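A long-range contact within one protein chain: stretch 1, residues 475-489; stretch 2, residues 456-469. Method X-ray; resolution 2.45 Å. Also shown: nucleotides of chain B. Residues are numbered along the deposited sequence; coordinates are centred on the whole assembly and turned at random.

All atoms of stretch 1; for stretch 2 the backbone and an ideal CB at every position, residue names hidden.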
# COMPACT_ATOMS: atom_id res chain seq x y z
N TYR A 475 -7.10 -12.91 20.35
CA TYR A 475 -8.36 -12.38 20.83
C TYR A 475 -9.17 -11.87 19.63
O TYR A 475 -8.80 -12.08 18.48
CB TYR A 475 -8.12 -11.29 21.89
CG TYR A 475 -7.08 -11.68 22.92
CD1 TYR A 475 -7.38 -12.59 23.93
CD2 TYR A 475 -5.80 -11.15 22.88
CE1 TYR A 475 -6.43 -12.95 24.88
CE2 TYR A 475 -4.84 -11.51 23.82
CZ TYR A 475 -5.17 -12.41 24.82
OH TYR A 475 -4.22 -12.76 25.75
N ILE A 476 -10.28 -11.21 19.92
CA ILE A 476 -11.18 -10.71 18.89
C ILE A 476 -10.77 -9.29 18.53
O ILE A 476 -10.76 -8.40 19.39
CB ILE A 476 -12.64 -10.76 19.36
CG1 ILE A 476 -13.09 -12.21 19.55
CG2 ILE A 476 -13.54 -10.03 18.38
CD1 ILE A 476 -14.55 -12.35 19.93
N ALA A 477 -10.45 -9.07 17.26
CA ALA A 477 -9.99 -7.77 16.80
C ALA A 477 -11.17 -6.89 16.41
O ALA A 477 -12.33 -7.32 16.39
CB ALA A 477 -9.02 -7.93 15.63
N ASN A 478 -10.86 -5.62 16.09
CA ASN A 478 -11.90 -4.69 15.69
C ASN A 478 -12.57 -5.12 14.39
O ASN A 478 -13.79 -5.00 14.24
CB ASN A 478 -11.32 -3.28 15.54
CG ASN A 478 -11.12 -2.59 16.87
OD1 ASN A 478 -11.72 -2.96 17.88
ND2 ASN A 478 -10.28 -1.56 16.87
N ALA A 479 -11.79 -5.64 13.43
CA ALA A 479 -12.36 -6.04 12.15
C ALA A 479 -13.37 -7.17 12.32
O ALA A 479 -14.32 -7.28 11.53
CB ALA A 479 -11.26 -6.45 11.18
N ASP A 480 -13.19 -8.01 13.34
CA ASP A 480 -14.17 -9.06 13.59
C ASP A 480 -15.49 -8.48 14.09
O ASP A 480 -16.56 -8.87 13.62
CB ASP A 480 -13.61 -10.06 14.61
CG ASP A 480 -12.40 -10.81 14.08
OD1 ASP A 480 -12.46 -11.29 12.93
OD2 ASP A 480 -11.39 -10.91 14.80
N LEU A 481 -15.42 -7.53 15.03
CA LEU A 481 -16.64 -6.92 15.54
C LEU A 481 -17.27 -5.97 14.53
O LEU A 481 -18.50 -5.84 14.49
CB LEU A 481 -16.35 -6.18 16.85
CG LEU A 481 -15.82 -7.04 18.01
CD1 LEU A 481 -15.54 -6.17 19.22
CD2 LEU A 481 -16.80 -8.14 18.36
N SER A 482 -16.45 -5.31 13.71
CA SER A 482 -16.99 -4.44 12.67
C SER A 482 -17.83 -5.22 11.67
O SER A 482 -18.82 -4.70 11.15
CB SER A 482 -15.85 -3.71 11.96
OG SER A 482 -15.19 -2.80 12.82
N ALA A 483 -17.45 -6.47 11.39
CA ALA A 483 -18.24 -7.30 10.48
C ALA A 483 -19.59 -7.66 11.09
O ALA A 483 -20.60 -7.67 10.39
CB ALA A 483 -17.46 -8.56 10.11
N LEU A 484 -19.61 -7.97 12.39
CA LEU A 484 -20.88 -8.25 13.05
C LEU A 484 -21.75 -6.99 13.14
O LEU A 484 -22.97 -7.06 12.98
CB LEU A 484 -20.63 -8.83 14.44
CG LEU A 484 -21.83 -9.38 15.22
CD1 LEU A 484 -22.40 -10.63 14.55
CD2 LEU A 484 -21.44 -9.67 16.66
N ARG A 485 -21.12 -5.84 13.38
CA ARG A 485 -21.86 -4.59 13.40
C ARG A 485 -22.45 -4.27 12.03
O ARG A 485 -23.61 -3.85 11.93
CB ARG A 485 -20.95 -3.45 13.88
CG ARG A 485 -21.50 -2.06 13.65
CD ARG A 485 -20.67 -1.33 12.62
NE ARG A 485 -19.31 -1.11 13.09
CZ ARG A 485 -18.28 -0.78 12.31
NH1 ARG A 485 -17.08 -0.60 12.83
NH2 ARG A 485 -18.46 -0.63 11.00
N ASP A 486 -21.67 -4.46 10.97
CA ASP A 486 -22.16 -4.18 9.62
C ASP A 486 -23.30 -5.11 9.22
O ASP A 486 -24.12 -4.72 8.38
CB ASP A 486 -21.02 -4.29 8.61
CG ASP A 486 -20.11 -3.08 8.63
OD1 ASP A 486 -20.45 -2.10 9.33
OD2 ASP A 486 -19.06 -3.11 7.96
N ALA A 487 -23.38 -6.30 9.80
CA ALA A 487 -24.44 -7.25 9.48
C ALA A 487 -25.69 -7.05 10.33
O ALA A 487 -26.69 -7.74 10.10
CB ALA A 487 -23.93 -8.68 9.64
N THR A 488 -25.66 -6.14 11.30
CA THR A 488 -26.81 -5.93 12.17
C THR A 488 -27.19 -4.46 12.25
O THR A 488 -28.21 -4.04 11.68
CB THR A 488 -26.52 -6.48 13.58
OG1 THR A 488 -25.38 -5.80 14.13
CG2 THR A 488 -26.22 -7.98 13.53
N VAL A 489 -26.37 -3.66 12.94
CA VAL A 489 -26.71 -2.27 13.22
C VAL A 489 -26.83 -1.47 11.93
O VAL A 489 -27.79 -0.71 11.74
CB VAL A 489 -25.67 -1.65 14.16
CG1 VAL A 489 -26.03 -0.20 14.49
CG2 VAL A 489 -25.54 -2.48 15.42
N UNK A 456 -28.48 -17.48 10.55
CA UNK A 456 -27.35 -17.44 9.64
C UNK A 456 -26.30 -16.44 10.11
O UNK A 456 -25.10 -16.67 9.92
CB UNK A 456 -27.82 -17.09 8.23
N UNK A 457 -26.72 -15.33 10.71
CA UNK A 457 -25.78 -14.37 11.26
C UNK A 457 -24.96 -15.01 12.37
O UNK A 457 -23.74 -14.80 12.46
CB UNK A 457 -26.52 -13.13 11.78
N UNK A 458 -25.61 -15.79 13.23
CA UNK A 458 -24.89 -16.52 14.27
C UNK A 458 -23.94 -17.56 13.67
O UNK A 458 -22.81 -17.70 14.13
CB UNK A 458 -25.88 -17.20 15.22
N UNK A 459 -24.39 -18.28 12.64
CA UNK A 459 -23.57 -19.33 12.05
C UNK A 459 -22.29 -18.76 11.45
O UNK A 459 -21.20 -19.30 11.67
CB UNK A 459 -24.36 -20.08 10.98
N UNK A 460 -22.41 -17.68 10.69
CA UNK A 460 -21.22 -17.08 10.09
C UNK A 460 -20.36 -16.38 11.13
O UNK A 460 -19.15 -16.22 10.91
CB UNK A 460 -21.62 -16.09 8.99
N UNK A 461 -20.94 -15.96 12.26
CA UNK A 461 -20.12 -15.43 13.35
C UNK A 461 -19.40 -16.54 14.10
O UNK A 461 -18.22 -16.41 14.42
CB UNK A 461 -20.98 -14.62 14.32
N UNK A 462 -20.10 -17.64 14.38
CA UNK A 462 -19.48 -18.76 15.07
C UNK A 462 -18.33 -19.34 14.25
O UNK A 462 -17.24 -19.59 14.79
CB UNK A 462 -20.52 -19.84 15.36
N UNK A 463 -18.55 -19.54 12.95
CA UNK A 463 -17.49 -20.09 12.10
C UNK A 463 -16.31 -19.14 12.00
O UNK A 463 -15.17 -19.59 11.79
CB UNK A 463 -18.03 -20.39 10.70
N UNK A 464 -16.54 -17.83 12.15
CA UNK A 464 -15.43 -16.88 12.19
C UNK A 464 -14.63 -17.04 13.48
O UNK A 464 -13.39 -17.09 13.44
CB UNK A 464 -15.95 -15.45 12.06
N UNK A 465 -15.31 -17.11 14.62
CA UNK A 465 -14.61 -17.30 15.89
C UNK A 465 -13.87 -18.63 15.89
O UNK A 465 -12.76 -18.74 16.42
CB UNK A 465 -15.59 -17.24 17.06
N UNK A 466 -14.47 -19.67 15.29
CA UNK A 466 -13.78 -20.95 15.18
C UNK A 466 -12.52 -20.82 14.34
O UNK A 466 -11.44 -21.27 14.75
CB UNK A 466 -14.71 -22.01 14.58
N UNK A 467 -12.63 -20.18 13.17
CA UNK A 467 -11.46 -20.02 12.31
C UNK A 467 -10.41 -19.12 12.95
O UNK A 467 -9.22 -19.25 12.66
CB UNK A 467 -11.88 -19.45 10.95
N UNK A 468 -10.83 -18.19 13.81
CA UNK A 468 -9.86 -17.38 14.55
C UNK A 468 -9.00 -18.27 15.44
O UNK A 468 -7.77 -18.16 15.44
CB UNK A 468 -10.57 -16.32 15.39
N UNK A 469 -9.63 -19.16 16.21
CA UNK A 469 -8.87 -20.03 17.10
C UNK A 469 -8.14 -21.12 16.33
O UNK A 469 -7.08 -21.58 16.77
CB UNK A 469 -9.80 -20.66 18.14
P U B 13 -14.34 0.29 11.14
OP1 U B 13 -14.80 -0.27 12.43
OP2 U B 13 -15.19 0.14 9.93
O5' U B 13 -14.04 1.84 11.33
C5' U B 13 -13.36 2.59 10.34
C4' U B 13 -13.58 4.07 10.53
O4' U B 13 -14.97 4.39 10.25
C3' U B 13 -13.36 4.59 11.95
O3' U B 13 -11.99 4.89 12.20
C2' U B 13 -14.27 5.81 12.02
O2' U B 13 -13.65 6.93 11.41
C1' U B 13 -15.44 5.37 11.14
N1 U B 13 -16.56 4.79 11.92
C2 U B 13 -17.31 5.62 12.74
O2 U B 13 -17.09 6.81 12.89
N3 U B 13 -18.33 4.99 13.41
C4 U B 13 -18.69 3.65 13.33
O4 U B 13 -19.64 3.24 14.00
C5 U B 13 -17.88 2.87 12.45
C6 U B 13 -16.87 3.46 11.79
P C B 12 -14.21 -3.39 6.34
OP1 C B 12 -15.58 -2.93 6.67
OP2 C B 12 -13.52 -2.85 5.14
O5' C B 12 -13.29 -3.14 7.61
C5' C B 12 -13.78 -3.39 8.92
C4' C B 12 -13.04 -2.61 9.97
O4' C B 12 -11.76 -3.25 10.24
C3' C B 12 -12.73 -1.15 9.64
O3' C B 12 -12.90 -0.34 10.80
C2' C B 12 -11.25 -1.19 9.25
O2' C B 12 -10.56 0.02 9.47
C1' C B 12 -10.72 -2.30 10.14
N1 C B 12 -9.53 -2.99 9.60
C2 C B 12 -8.45 -3.22 10.46
O2 C B 12 -8.52 -2.85 11.64
N3 C B 12 -7.35 -3.85 9.97
C4 C B 12 -7.31 -4.24 8.70
N4 C B 12 -6.20 -4.86 8.28
C5 C B 12 -8.40 -4.02 7.81
C6 C B 12 -9.48 -3.39 8.30
P U B 14 -11.22 4.23 13.44
OP1 U B 14 -9.82 4.69 13.39
OP2 U B 14 -11.51 2.77 13.45
O5' U B 14 -11.91 4.88 14.72
C5' U B 14 -11.89 6.29 14.93
C4' U B 14 -12.72 6.71 16.12
O4' U B 14 -14.08 6.22 15.95
C3' U B 14 -12.24 6.19 17.47
O3' U B 14 -12.49 7.17 18.48
C2' U B 14 -13.14 4.98 17.70
O2' U B 14 -13.31 4.62 19.06
C1' U B 14 -14.45 5.44 17.07
N1 U B 14 -15.29 4.33 16.59
C2 U B 14 -16.46 4.06 17.28
O2 U B 14 -16.81 4.71 18.25
N3 U B 14 -17.19 3.01 16.78
C4 U B 14 -16.88 2.22 15.69
O4 U B 14 -17.63 1.31 15.37
C5 U B 14 -15.65 2.56 15.04
C6 U B 14 -14.92 3.58 15.50

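Stretch 2 is helical throughout and lies nearly antiparallel to helix 478-486, at 173° with the axes 11.2 Å apart at closest approach. That spacing leaves room for substantial side chains between them.

Position 456 has nothing of stretch 1 near its CB; stretch 1 sets no demand, and any helix-compatible residue would suit. It is Glu456, whose OE1 forms a salt bridge with NE of the residue at 460 (3.2 Å), one turn along.

Position 457 points toward stretch 1, its ideal CB 5.5 Å from Thr488 CG2, with Leu484 and Ala487 close by. Methyls and a small alanine call for a medium or large aliphatic: leucine, isoleucine or methionine. Ile457 is found; its CG2 lies 4.1 Å from Leu484 CD1, and its CD1 reaches 3.8 Å from Ala487 O.

Positions 458 and 459 have no partner within reach of CB and leave the choice open; they are Leu458 and Asp459. Position 460 is equally free, and Arg460 completes the pair with Glu456.

Position 461 is the centre of the contact. Its CB points toward stretch 1, only 4.2 Å from Leu484 CD1, while beyond lie Ile476, Leu481 and the backbone of Asp480. A long aliphatic or an aromatic could follow this path. Trp461 takes it, with chi1 t, and gives up more area to stretch 1 than any other residue here. Leu484 CD2 sits over its six-membered ring, 4.0 Å from the centroid, in a CH-pi contact. Asp480 O meets the edge of the Trp461 ring, 3.6 Å from CZ3, Leu481 CD2 is 3.7 Å from CH2, and Ile476 CD1 is 4.1 Å from CZ2.

Positions 462 and 463 are out of reach, so polar or apolar would do; Leu462 and Glu463 make no contact.

Position 464 points toward stretch 1, its ideal CB 5.5 Å from Asp480 OD1. Asp480 OD2 accepts from Ala477 N (3.2 Å), and both carboxylate oxygens are also hydrogen-bonded elsewhere in the structure, so an aliphatic fits as well as a polar residue. Leu464 CD2 lies 3.7 Å from Asp480 OD1.

Position 465 points sideways, near Ile476, and tolerates a modest apolar group; Val465 CG2 stays 4.9 Å from Ile476 CD1. Positions 466 and 467, unconstrained, are Lys466 and Lys467.

Position 468 again points toward stretch 1. A longer side chain, polar or aliphatic, could reach Asp480: Leu468 does, its CD1 3.4 Å from OD2. Position 469 points sideways, the choice open; Asn469 makes no contact.

No hydrogen bond crosses between the stretches; the contacts are van der Waals packing and one CH-pi contact.

Stretch 2, residues 456-469: EILDRWLELVKKLN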
# COMPACT_ATOMS: atom_id res chain seq x y z
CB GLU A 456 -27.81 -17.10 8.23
CG GLU A 456 -26.71 -17.18 7.18
CD GLU A 456 -27.21 -16.88 5.79
OE1 GLU A 456 -26.37 -16.65 4.89
OE2 GLU A 456 -28.45 -16.88 5.59
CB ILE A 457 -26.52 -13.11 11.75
CG1 ILE A 457 -27.27 -12.45 10.59
CG2 ILE A 457 -25.54 -12.12 12.37
CD1 ILE A 457 -27.98 -11.17 10.96
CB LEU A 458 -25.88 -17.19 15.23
CG LEU A 458 -26.48 -16.32 16.32
CD1 LEU A 458 -27.64 -17.04 17.00
CD2 LEU A 458 -25.42 -15.94 17.34
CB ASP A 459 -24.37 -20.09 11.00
CG ASP A 459 -25.54 -20.85 11.59
OD1 ASP A 459 -25.43 -21.33 12.73
OD2 ASP A 459 -26.58 -20.96 10.90
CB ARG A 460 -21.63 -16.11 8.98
CG ARG A 460 -22.34 -16.79 7.82
CD ARG A 460 -22.41 -15.89 6.59
NE ARG A 460 -23.19 -16.51 5.52
CZ ARG A 460 -22.69 -17.36 4.62
NH1 ARG A 460 -21.41 -17.68 4.65
NH2 ARG A 460 -23.48 -17.87 3.69
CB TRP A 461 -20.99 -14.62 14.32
CG TRP A 461 -20.30 -14.35 15.62
CD1 TRP A 461 -20.41 -15.08 16.78
CD2 TRP A 461 -19.38 -13.28 15.91
NE1 TRP A 461 -19.62 -14.53 17.76
CE2 TRP A 461 -18.98 -13.42 17.25
CE3 TRP A 461 -18.87 -12.22 15.16
CZ2 TRP A 461 -18.09 -12.54 17.86
CZ3 TRP A 461 -17.98 -11.35 15.77
CH2 TRP A 461 -17.60 -11.51 17.11
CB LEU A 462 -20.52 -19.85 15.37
CG LEU A 462 -21.59 -19.50 16.41
CD1 LEU A 462 -22.66 -20.58 16.45
CD2 LEU A 462 -20.97 -19.30 17.78
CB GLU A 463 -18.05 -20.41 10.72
CG GLU A 463 -17.14 -21.30 9.88
CD GLU A 463 -17.79 -21.77 8.59
OE1 GLU A 463 -18.98 -21.46 8.38
OE2 GLU A 463 -17.12 -22.46 7.80
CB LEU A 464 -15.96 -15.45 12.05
CG LEU A 464 -14.96 -14.32 12.31
CD1 LEU A 464 -13.78 -14.39 11.34
CD2 LEU A 464 -15.65 -12.96 12.22
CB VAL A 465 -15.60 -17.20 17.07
CG1 VAL A 465 -14.87 -17.37 18.39
CG2 VAL A 465 -16.34 -15.88 17.04
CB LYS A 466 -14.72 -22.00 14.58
CG LYS A 466 -15.86 -22.42 15.51
CD LYS A 466 -16.79 -23.41 14.83
CE LYS A 466 -17.93 -23.83 15.76
NZ LYS A 466 -18.87 -24.77 15.09
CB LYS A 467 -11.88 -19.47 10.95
CG LYS A 467 -10.78 -19.52 9.89
CD LYS A 467 -10.36 -20.95 9.60
CE LYS A 467 -9.28 -21.01 8.54
NZ LYS A 467 -8.88 -22.41 8.22
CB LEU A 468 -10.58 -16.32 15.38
CG LEU A 468 -11.20 -15.13 14.64
CD1 LEU A 468 -11.81 -14.15 15.63
CD2 LEU A 468 -10.16 -14.45 13.76
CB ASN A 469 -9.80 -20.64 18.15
CG ASN A 469 -10.46 -19.59 19.02
OD1 ASN A 469 -9.92 -18.50 19.23
ND2 ASN A 469 -11.64 -19.91 19.54
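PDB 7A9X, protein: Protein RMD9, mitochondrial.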